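PDB 4A6D: hydroxyindole o-methyltransferase from Homo sapiens, which transfers the methyl group of S-adenosylmethionine to N-acetylserotonin, forming melatonin in the last step of melatonin biosynthesis. Local coordinates for residues A27-L31 with G32-L36; A47-A50 with A51-A55. One frame throughout, in Å; residues are numbered along the deposited sequence.

Contact 1: residues A27-L31 with G32-L36; sequences AACEL and GVFDL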
# COMPACT_ATOMS: atom_id res chain seq x y z
N ALA A 27 -9.72 -4.43 4.24
CA ALA A 27 -10.49 -5.67 4.19
C ALA A 27 -11.07 -6.02 5.54
O ALA A 27 -12.19 -6.50 5.60
CB ALA A 27 -9.65 -6.81 3.66
N ALA A 28 -10.32 -5.77 6.62
CA ALA A 28 -10.81 -6.00 7.98
C ALA A 28 -12.01 -5.07 8.23
O ALA A 28 -12.98 -5.50 8.86
CB ALA A 28 -9.71 -5.73 8.99
N CYS A 29 -11.96 -3.82 7.69
CA CYS A 29 -13.04 -2.82 7.78
C CYS A 29 -14.23 -3.26 6.92
O CYS A 29 -15.34 -3.32 7.44
CB CYS A 29 -12.55 -1.43 7.38
SG CYS A 29 -11.69 -0.54 8.69
N GLU A 30 -13.98 -3.62 5.64
CA GLU A 30 -15.01 -4.10 4.71
C GLU A 30 -15.73 -5.37 5.26
O GLU A 30 -16.94 -5.49 5.09
CB GLU A 30 -14.41 -4.33 3.29
CG GLU A 30 -15.32 -5.13 2.34
CD GLU A 30 -15.35 -4.83 0.85
OE1 GLU A 30 -15.10 -3.67 0.45
OE2 GLU A 30 -15.69 -5.75 0.08
N LEU A 31 -15.00 -6.29 5.93
CA LEU A 31 -15.59 -7.51 6.47
C LEU A 31 -16.34 -7.33 7.80
O LEU A 31 -17.13 -8.20 8.18
CB LEU A 31 -14.56 -8.64 6.56
CG LEU A 31 -14.14 -9.25 5.24
CD1 LEU A 31 -12.74 -9.81 5.34
CD2 LEU A 31 -15.11 -10.34 4.82
N GLY A 32 -16.13 -6.19 8.45
CA GLY A 32 -16.77 -5.82 9.71
C GLY A 32 -16.24 -6.54 10.94
O GLY A 32 -16.96 -6.64 11.94
N VAL A 33 -14.97 -7.02 10.89
CA VAL A 33 -14.27 -7.74 11.97
C VAL A 33 -14.40 -7.01 13.32
O VAL A 33 -14.80 -7.62 14.31
CB VAL A 33 -12.79 -8.02 11.59
CG1 VAL A 33 -11.99 -8.54 12.78
CG2 VAL A 33 -12.69 -8.98 10.41
N PHE A 34 -14.05 -5.72 13.34
CA PHE A 34 -14.07 -4.85 14.52
C PHE A 34 -15.46 -4.65 15.11
O PHE A 34 -15.59 -4.68 16.34
CB PHE A 34 -13.36 -3.52 14.24
CG PHE A 34 -12.01 -3.72 13.57
CD1 PHE A 34 -10.97 -4.34 14.25
CD2 PHE A 34 -11.81 -3.32 12.26
CE1 PHE A 34 -9.74 -4.56 13.62
CE2 PHE A 34 -10.57 -3.51 11.64
CZ PHE A 34 -9.54 -4.14 12.32
N ASP A 35 -16.51 -4.51 14.26
CA ASP A 35 -17.90 -4.37 14.69
C ASP A 35 -18.39 -5.65 15.38
O ASP A 35 -18.94 -5.57 16.48
CB ASP A 35 -18.83 -4.01 13.51
CG ASP A 35 -18.72 -2.58 13.03
OD1 ASP A 35 -18.59 -1.67 13.88
OD2 ASP A 35 -18.86 -2.35 11.81
N LEU A 36 -18.15 -6.83 14.75
CA LEU A 36 -18.50 -8.15 15.26
C LEU A 36 -17.86 -8.41 16.63
O LEU A 36 -18.51 -8.98 17.51
CB LEU A 36 -18.05 -9.23 14.27
CG LEU A 36 -18.49 -10.67 14.57
CD1 LEU A 36 -19.91 -10.92 14.10
CD2 LEU A 36 -17.56 -11.67 13.92
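With its CG anti to its own carbonyl carbon (chi1 -48°), F34 swings its ring back towards the preceding helix, where CE2 comes to 3.6 Å from A28 CB. CZ of F34 lies almost equally near that methyl, so one corner of the ring rests on it; C29 SG adds a looser apolar contact with F34 CE2 at 4.3 Å. V33 places CG1 anti to its backbone N, which leaves CG2 beside that nitrogen, 3.8 Å from A28 O and 4.3 Å from L31 CB. Two main-chain bonds accompany this packing: V33 N donates to A28 O over 3.2 Å, while G32 N reaches C29 O at 3.1 Å. G32 itself has a positive phi of 74° and also sits at the N-cap position of helix 33-39, whose first turn is closed by L36 N bonded to G32 O. Packing of F34 on S90 and L94, and of L31 and V33 on L63, embeds this corner in the dimerisation domain. The pair of bonds back into the last turn, with the positive-phi glycine, identifies a Schellman motif joining two successive helices.

Contact 2: residues A47-A50 with A51-A55; sequences AAVA and AGVRA
The R54 guanidinium has A51 O and the carbonyl carbon of G52 over one face, both offset towards its rim, while the flat A50 carbonyl receives A55 N in its plane. Together these features describe the C-terminal end of a short helix, 46-53, which with helix 57-69 is consistent with the helix-turn-helix character of the dimerisation domain.

The ordinary helical ladder runs from A51 N to A47 O (3.3 Å), from G52 N to A48 O (3.2 Å) and from V53 N to V49 O (2.9 Å). R54 then breaks the pattern with a positive phi of 59°, and the chain turns so that A55 N binds A50 O at 2.9 Å. Its N-H...O angle of 173° makes this the straightest of the four bonds, and it spans five residues instead of four. The same turn brings A55 O to 3.6 Å from A50 CB, so the last helical turn and the outgoing chain also touch through a methyl group.

Outside the two segments, D45 OD1 accepts a hydrogen bond from A48 N near the helix start. V49, A50 and A55 all pack on T60 of helix 57-69, and V49 also reaches L64, so this side of the helix end faces helix 57-69, with V49 as the buried residue.

Among the side chains, V49 CG1 and V53 CG2 are 4.4 Å apart, a loose contact one turn along. V53 CG1 is anti to the carbonyl carbon (chi1 -60°), which leaves CG2 between the backbone N and the carbonyl carbon, and this rotation sets V53 CG2 against V49 O at 3.3 Å.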
# COMPACT_ATOMS: atom_id res chain seq x y z
N ALA A 47 -13.06 -19.47 14.11
CA ALA A 47 -14.32 -20.06 13.64
C ALA A 47 -15.53 -19.18 13.92
O ALA A 47 -16.46 -19.20 13.12
CB ALA A 47 -14.51 -21.44 14.23
N ALA A 48 -15.53 -18.42 15.03
CA ALA A 48 -16.64 -17.52 15.39
C ALA A 48 -16.58 -16.22 14.57
O ALA A 48 -17.63 -15.65 14.25
CB ALA A 48 -16.61 -17.20 16.88
N VAL A 49 -15.34 -15.76 14.23
CA VAL A 49 -15.13 -14.56 13.40
C VAL A 49 -15.50 -14.92 11.96
O VAL A 49 -16.39 -14.29 11.40
CB VAL A 49 -13.70 -13.95 13.52
CG1 VAL A 49 -13.52 -12.78 12.57
CG2 VAL A 49 -13.41 -13.52 14.95
N ALA A 50 -14.87 -16.00 11.40
CA ALA A 50 -15.11 -16.52 10.05
C ALA A 50 -16.60 -16.70 9.73
O ALA A 50 -17.03 -16.36 8.63
CB ALA A 50 -14.37 -17.83 9.84
N ALA A 51 -17.37 -17.21 10.71
CA ALA A 51 -18.82 -17.42 10.60
C ALA A 51 -19.58 -16.07 10.59
O ALA A 51 -20.49 -15.90 9.79
CB ALA A 51 -19.31 -18.31 11.72
N GLY A 52 -19.17 -15.14 11.46
CA GLY A 52 -19.78 -13.82 11.62
C GLY A 52 -19.55 -12.84 10.48
O GLY A 52 -20.38 -11.97 10.23
N VAL A 53 -18.39 -12.95 9.80
CA VAL A 53 -18.02 -12.11 8.65
C VAL A 53 -18.32 -12.81 7.31
O VAL A 53 -18.23 -12.18 6.25
CB VAL A 53 -16.58 -11.53 8.71
CG1 VAL A 53 -16.39 -10.66 9.94
CG2 VAL A 53 -15.51 -12.62 8.65
N ARG A 54 -18.71 -14.10 7.38
CA ARG A 54 -19.03 -14.97 6.24
C ARG A 54 -17.84 -15.09 5.29
O ARG A 54 -17.89 -14.68 4.13
CB ARG A 54 -20.36 -14.58 5.57
CG ARG A 54 -21.55 -15.20 6.29
CD ARG A 54 -22.83 -14.40 6.17
NE ARG A 54 -22.91 -13.31 7.16
CZ ARG A 54 -23.45 -13.43 8.37
NH1 ARG A 54 -23.94 -14.60 8.78
NH2 ARG A 54 -23.49 -12.38 9.19
N ALA A 55 -16.74 -15.64 5.83
CA ALA A 55 -15.46 -15.80 5.15
C ALA A 55 -14.80 -17.13 5.50
O ALA A 55 -15.27 -17.85 6.40
CB ALA A 55 -14.54 -14.64 5.51

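In the fold
Contact 1 and contact 2 come in series along the chain, with centres about 10 Å apart, and both belong to the dimerisation domain, well away from the S-adenosylmethionine and substrate sites. Contact 1 joins helix 7-31 to helix 33-39; contact 2 finishes helix 46-53, the next helix in the chain. They touch directly: V53 CG1 packs at 3.1 Å from L31 O, and L36 CD1 lies 3.8 Å from G52 CA. Helix 57-69 packs against both, through L63 and L64 in contact 1 and T60 and L64 in contact 2. The end of helix 7-31 lies at the subunit interface, where E30 is bridged to R111 of its own chain and also to R125 of the second subunit.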